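SusD homolog (Bacteroides ovatus, PDB 4F53) probably binds mucin O-glycans as a SusD-family outer-membrane lipoprotein with a TPR-like helical fold. Local coordinates at residues Ser286-Val291 with Gly298-Val303; Asn315-Gly320 with Ser400-Asp405. All coordinates share one frame; numbering follows the deposited sequence.

Contact 1: residues Ser286-Val291 with Gly298-Val303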
loop_
_atom_site.group_PDB
_atom_site.type_symbol
_atom_site.label_atom_id
_atom_site.label_comp_id
_atom_site.label_asym_id
_atom_site.label_seq_id
_atom_site.Cartn_x
_atom_site.Cartn_y
_atom_site.Cartn_z
ATOM N N SER A 286 -3.927 -23.503 -7.092
ATOM C CA SER A 286 -3.120 -23.582 -8.309
ATOM C C SER A 286 -3.853 -24.363 -9.424
ATOM O O SER A 286 -4.747 -25.152 -9.138
ATOM C CB SER A 286 -1.783 -24.233 -7.983
ATOM O OG SER A 286 -1.992 -25.536 -7.465
ATOM N N THR A 287 -3.496 -24.104 -10.696
ATOM C CA THR A 287 -4.116 -24.740 -11.863
ATOM C C THR A 287 -2.998 -25.287 -12.782
ATOM O O THR A 287 -3.023 -25.082 -14.005
ATOM C CB THR A 287 -5.030 -23.713 -12.594
ATOM O OG1 THR A 287 -4.204 -22.653 -13.063
ATOM C CG2 THR A 287 -6.133 -23.121 -11.702
ATOM N N PHE A 288 -1.980 -25.933 -12.172
ATOM C CA PHE A 288 -0.835 -26.478 -12.901
ATOM C C PHE A 288 -1.256 -27.568 -13.906
ATOM O O PHE A 288 -0.675 -27.638 -14.985
ATOM C CB PHE A 288 0.238 -27.001 -11.941
ATOM C CG PHE A 288 0.915 -25.911 -11.148
ATOM C CD1 PHE A 288 1.599 -24.887 -11.789
ATOM C CD2 PHE A 288 0.874 -25.910 -9.759
ATOM C CE1 PHE A 288 2.232 -23.888 -11.057
ATOM C CE2 PHE A 288 1.512 -24.910 -9.031
ATOM C CZ PHE A 288 2.183 -23.905 -9.685
ATOM N N GLY A 289 -2.263 -28.368 -13.560
ATOM C CA GLY A 289 -2.787 -29.401 -14.440
ATOM C C GLY A 289 -3.361 -28.840 -15.728
ATOM O O GLY A 289 -3.141 -29.400 -16.802
ATOM N N THR A 290 -4.075 -27.718 -15.634
ATOM C CA THR A 290 -4.663 -26.995 -16.769
ATOM C C THR A 290 -3.537 -26.464 -17.678
ATOM O O THR A 290 -3.448 -26.849 -18.837
ATOM C CB THR A 290 -5.555 -25.845 -16.242
ATOM O OG1 THR A 290 -6.430 -26.351 -15.234
ATOM C CG2 THR A 290 -6.359 -25.143 -17.347
ATOM N N VAL A 291 -2.670 -25.619 -17.125
ATOM C CA VAL A 291 -1.529 -24.981 -17.780
ATOM C C VAL A 291 -0.568 -26.038 -18.428
ATOM O O VAL A 291 -0.084 -25.828 -19.545
ATOM C CB VAL A 291 -0.826 -24.081 -16.717
ATOM C CG1 VAL A 291 0.591 -23.721 -17.109
ATOM C CG2 VAL A 291 -1.645 -22.817 -16.448
ATOM N N GLY A 298 2.346 -33.260 -9.704
ATOM C CA GLY A 298 2.094 -32.874 -8.322
ATOM C C GLY A 298 0.618 -32.730 -7.994
ATOM O O GLY A 298 -0.252 -33.210 -8.728
ATOM N N GLU A 299 0.342 -32.038 -6.895
ATOM C CA GLU A 299 -1.001 -31.749 -6.396
ATOM C C GLU A 299 -1.302 -30.255 -6.531
ATOM O O GLU A 299 -0.373 -29.445 -6.631
ATOM C CB GLU A 299 -1.119 -32.171 -4.915
ATOM C CG GLU A 299 -0.821 -33.649 -4.652
ATOM C CD GLU A 299 0.356 -33.998 -3.746
ATOM O OE1 GLU A 299 0.830 -33.120 -2.985
ATOM O OE2 GLU A 299 0.795 -35.171 -3.793
ATOM N N GLU A 300 -2.589 -29.890 -6.542
ATOM C CA GLU A 300 -3.000 -28.477 -6.556
ATOM C C GLU A 300 -3.185 -28.010 -5.120
ATOM O O GLU A 300 -3.666 -28.781 -4.291
ATOM C CB GLU A 300 -4.280 -28.234 -7.387
ATOM C CG GLU A 300 -4.225 -28.776 -8.817
ATOM C CD GLU A 300 -3.283 -28.187 -9.857
ATOM O OE1 GLU A 300 -2.474 -27.292 -9.525
ATOM O OE2 GLU A 300 -3.357 -28.643 -11.023
ATOM N N SER A 301 -2.762 -26.765 -4.812
ATOM C CA SER A 301 -2.877 -26.193 -3.460
ATOM C C SER A 301 -2.852 -24.694 -3.524
ATOM O O SER A 301 -2.737 -24.132 -4.612
ATOM C CB SER A 301 -1.722 -26.687 -2.590
ATOM O OG SER A 301 -0.479 -26.312 -3.159
ATOM N N TYR A 302 -2.915 -24.037 -2.371
ATOM C CA TYR A 302 -2.717 -22.581 -2.303
ATOM C C TYR A 302 -1.221 -22.358 -2.338
ATOM O O TYR A 302 -0.526 -22.712 -1.376
ATOM C CB TYR A 302 -3.352 -21.972 -1.058
ATOM C CG TYR A 302 -4.858 -22.031 -1.072
ATOM C CD1 TYR A 302 -5.600 -21.255 -1.967
ATOM C CD2 TYR A 302 -5.553 -22.816 -0.156
ATOM C CE1 TYR A 302 -6.995 -21.253 -1.941
ATOM C CE2 TYR A 302 -6.952 -22.797 -0.103
ATOM C CZ TYR A 302 -7.663 -22.021 -1.007
ATOM O OH TYR A 302 -9.036 -22.033 -1.010
ATOM N N VAL A 303 -0.700 -21.911 -3.496
ATOM C CA VAL A 303 0.735 -21.754 -3.654
ATOM C C VAL A 303 1.021 -20.619 -4.649
ATOM O O VAL A 303 0.581 -20.646 -5.800
ATOM C CB VAL A 303 1.444 -23.091 -4.016
ATOM C CG1 VAL A 303 0.921 -23.715 -5.327
ATOM C CG2 VAL A 303 2.968 -22.931 -4.014
#
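Hydrogen bonds carry most of this contact, and the carboxylate of Glu300 takes three of them. The Glu300 chain leaves beside its backbone N and bends at chi2 (-67°), which lays the carboxylate across the start of the short helix 288-291. Glu300 OE2 accepts the N-H of Gly289 (N to OE2 2.8 Å) on its syn lone pair. OE1 accepts twice. Its syn lone pair faces Phe288 N at 3.0 Å, and its anti lone pair takes the hydroxyl proton of Ser286 OG at 2.7 Å.

Ser286 OG sits in the crowded position between its own N and carbonyl carbon (chi1 60°). There it also receives the N-H of Ser301, with N 3.0 Å from OG. Next to it, the backbone N of Ser286 donates to Ser301 O at 2.8 Å, a nearly straight bond (165°) with the donor above the carbonyl plane of Ser301.

The apolar part is small. Val303 CG1 touches CE2 at the edge of the Phe288 ring, 3.9 Å away, and also meets Ser286 CB at 3.8 Å. Pro395 and Leu396 touch the Phe288 side chain, and the Tyr296 ring meets its ring obliquely.

Thr287 holds the N-cap position, but its side chain makes no capping bond. Glu300, from segment 298-303, accepts the N-H groups of Phe288 and Gly289 at the start of the helix. The helix N-terminus and three donors would probably favour the ionised carboxylate. One carboxylate and one serine hydroxyl, bonded to each other and to three backbone N-H groups, thus join the segments together with the Ser286-Ser301 backbone bond.

Contact 2: residues Asn315-Gly320 with Ser400-Asp405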
loop_
_atom_site.group_PDB
_atom_site.type_symbol
_atom_site.label_atom_id
_atom_site.label_comp_id
_atom_site.label_asym_id
_atom_site.label_seq_id
_atom_site.Cartn_x
_atom_site.Cartn_y
_atom_site.Cartn_z
ATOM N N ASN A 315 9.669 -20.590 -15.261
ATOM C CA ASN A 315 9.266 -21.936 -15.667
ATOM C C ASN A 315 7.994 -21.741 -16.512
ATOM O O ASN A 315 7.192 -20.864 -16.164
ATOM C CB ASN A 315 9.021 -22.804 -14.435
ATOM C CG ASN A 315 10.266 -23.416 -13.851
ATOM O OD1 ASN A 315 11.196 -23.817 -14.560
ATOM N ND2 ASN A 315 10.275 -23.564 -12.541
ATOM N N SER A 316 7.838 -22.457 -17.638
ATOM C CA SER A 316 6.685 -22.261 -18.549
ATOM C C SER A 316 5.299 -22.501 -17.905
ATOM O O SER A 316 4.304 -22.066 -18.487
ATOM C CB SER A 316 6.810 -23.125 -19.802
ATOM O OG SER A 316 6.723 -24.502 -19.483
ATOM N N TRP A 317 5.228 -23.176 -16.742
ATOM C CA TRP A 317 3.942 -23.448 -16.084
ATOM C C TRP A 317 3.640 -22.489 -14.935
ATOM O O TRP A 317 2.655 -22.698 -14.225
ATOM C CB TRP A 317 3.866 -24.906 -15.582
ATOM C CG TRP A 317 3.998 -25.951 -16.657
ATOM C CD1 TRP A 317 3.939 -25.762 -18.006
ATOM C CD2 TRP A 317 4.208 -27.353 -16.457
ATOM N NE1 TRP A 317 4.159 -26.942 -18.659
ATOM C CE2 TRP A 317 4.308 -27.945 -17.733
ATOM C CE3 TRP A 317 4.302 -28.172 -15.319
ATOM C CZ2 TRP A 317 4.508 -29.324 -17.908
ATOM C CZ3 TRP A 317 4.522 -29.533 -15.491
ATOM C CH2 TRP A 317 4.625 -30.097 -16.771
ATOM N N SER A 318 4.434 -21.401 -14.798
ATOM C CA SER A 318 4.325 -20.375 -13.743
ATOM C C SER A 318 2.936 -19.758 -13.564
ATOM O O SER A 318 2.594 -19.379 -12.439
ATOM C CB SER A 318 5.321 -19.244 -13.983
ATOM O OG SER A 318 6.631 -19.749 -13.835
ATOM N N GLN A 319 2.134 -19.646 -14.637
ATOM C CA GLN A 319 0.801 -19.026 -14.504
ATOM C C GLN A 319 -0.213 -20.009 -13.871
ATOM O O GLN A 319 -1.301 -19.594 -13.508
ATOM C CB GLN A 319 0.314 -18.433 -15.824
ATOM C CG GLN A 319 1.249 -17.323 -16.338
ATOM C CD GLN A 319 0.870 -16.764 -17.689
ATOM O OE1 GLN A 319 0.042 -17.313 -18.417
ATOM N NE2 GLN A 319 1.442 -15.629 -18.040
ATOM N N GLY A 320 0.215 -21.249 -13.619
ATOM C CA GLY A 320 -0.554 -22.238 -12.880
ATOM C C GLY A 320 -0.573 -21.928 -11.383
ATOM O O GLY A 320 -1.350 -22.525 -10.644
ATOM N N SER A 400 8.328 -31.568 -15.721
ATOM C CA SER A 400 8.678 -31.687 -17.136
ATOM C C SER A 400 8.913 -30.326 -17.812
ATOM O O SER A 400 8.023 -29.467 -17.817
ATOM C CB SER A 400 7.598 -32.459 -17.883
ATOM O OG SER A 400 8.076 -32.817 -19.164
ATOM N N ALA A 401 10.140 -30.146 -18.381
ATOM C CA ALA A 401 10.616 -28.943 -19.086
ATOM C C ALA A 401 10.691 -27.698 -18.165
ATOM O O ALA A 401 10.939 -26.596 -18.663
ATOM C CB ALA A 401 9.731 -28.644 -20.299
ATOM N N GLN A 402 10.495 -27.879 -16.833
ATOM C CA GLN A 402 10.541 -26.813 -15.829
ATOM C C GLN A 402 11.942 -26.791 -15.254
ATOM O O GLN A 402 12.241 -27.530 -14.322
ATOM C CB GLN A 402 9.455 -26.997 -14.739
ATOM C CG GLN A 402 8.015 -27.244 -15.243
ATOM C CD GLN A 402 7.522 -26.229 -16.226
ATOM O OE1 GLN A 402 7.207 -25.098 -15.873
ATOM N NE2 GLN A 402 7.462 -26.608 -17.490
ATOM N N THR A 403 12.811 -25.955 -15.849
ATOM C CA THR A 403 14.254 -25.829 -15.581
ATOM C C THR A 403 14.613 -25.216 -14.217
ATOM O O THR A 403 15.600 -25.628 -13.605
ATOM C CB THR A 403 14.850 -24.978 -16.724
ATOM O OG1 THR A 403 14.812 -25.764 -17.921
ATOM C CG2 THR A 403 16.291 -24.510 -16.467
ATOM N N TYR A 404 13.844 -24.226 -13.760
ATOM C CA TYR A 404 14.167 -23.447 -12.582
ATOM C C TYR A 404 13.547 -23.966 -11.286
ATOM O O TYR A 404 12.527 -24.648 -11.295
ATOM C CB TYR A 404 13.754 -21.987 -12.818
ATOM C CG TYR A 404 14.311 -21.391 -14.098
ATOM C CD1 TYR A 404 15.583 -20.824 -14.131
ATOM C CD2 TYR A 404 13.568 -21.394 -15.275
ATOM C CE1 TYR A 404 16.108 -20.281 -15.309
ATOM C CE2 TYR A 404 14.079 -20.850 -16.456
ATOM C CZ TYR A 404 15.347 -20.286 -16.466
ATOM O OH TYR A 404 15.845 -19.725 -17.615
ATOM N N ASP A 405 14.201 -23.640 -10.170
ATOM C CA ASP A 405 13.772 -23.964 -8.812
ATOM C C ASP A 405 13.864 -22.682 -7.975
ATOM O O ASP A 405 14.962 -22.273 -7.584
ATOM C CB ASP A 405 14.619 -25.107 -8.206
ATOM C CG ASP A 405 14.293 -25.411 -6.750
ATOM O OD1 ASP A 405 13.168 -25.089 -6.314
ATOM O OD2 ASP A 405 15.158 -25.993 -6.051
HETATM O O HOH W 1 10.224 -23.807 -18.690
#
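Gln402 CG lies beside its backbone N (chi1 -50°), and a bend at chi2 (-53°) lays the amide over one face of the Trp317 indole. Asn315 CG also lies beside its own N (chi1 -83°), and with chi2 at -37° this brings its amide to the backbone of Tyr404. Asn315 OD1 accepts Tyr404 N at 2.8 Å on an in-plane lone pair. Asn315 ND2 gives an almost straight bond to Tyr404 O, also 2.8 Å, but from above the carbonyl plane and not on a lone pair. One amide thus pairs with both polar backbone groups of a single residue.

The Gln402 amide is held at both ends. Its OE1 accepts Trp317 N at 2.9 Å on a lone pair. Its NE2 donates to Ser316 OG at 3.0 Å and to Ser400 O within its own segment. These bonds fix the rotation of the amide, which stacks nearly parallel over the indole. NE2 stands over that face toward the rim, and Gln402 CG makes a CH-pi contact 4.1 Å from the centroid of the six-membered ring.

The type I turn from Asn315 to Ser318 presents these groups, and a water joins Ser316 N to Ala401 O. Two carboxamides thus tie two irregular loops together by satisfying backbone polar groups without a regular sheet.

In the fold
Contact 1 closes before contact 2 opens along the chain, and their centres lie 12 Å apart. Segment 315-320 bridges them. Gly320 O lies 2.7 Å from Thr287 N, a probable hydrogen bond, and 3.2 Å from Ser286 CB. CE1 of the Phe288 ring lies 3.4 Å from Trp317 O and from Gly320 C. Trp317 also touches Val291, on the helix of contact 1. The loop after helix 288-291 therefore joins both contacts to the loop between helices 379-383 and 423-438. The two lie on the same side of the chain's centre, about 28 and 30 Å from it. The entry holds calcium but no glycan, and nothing places either contact at a sugar site.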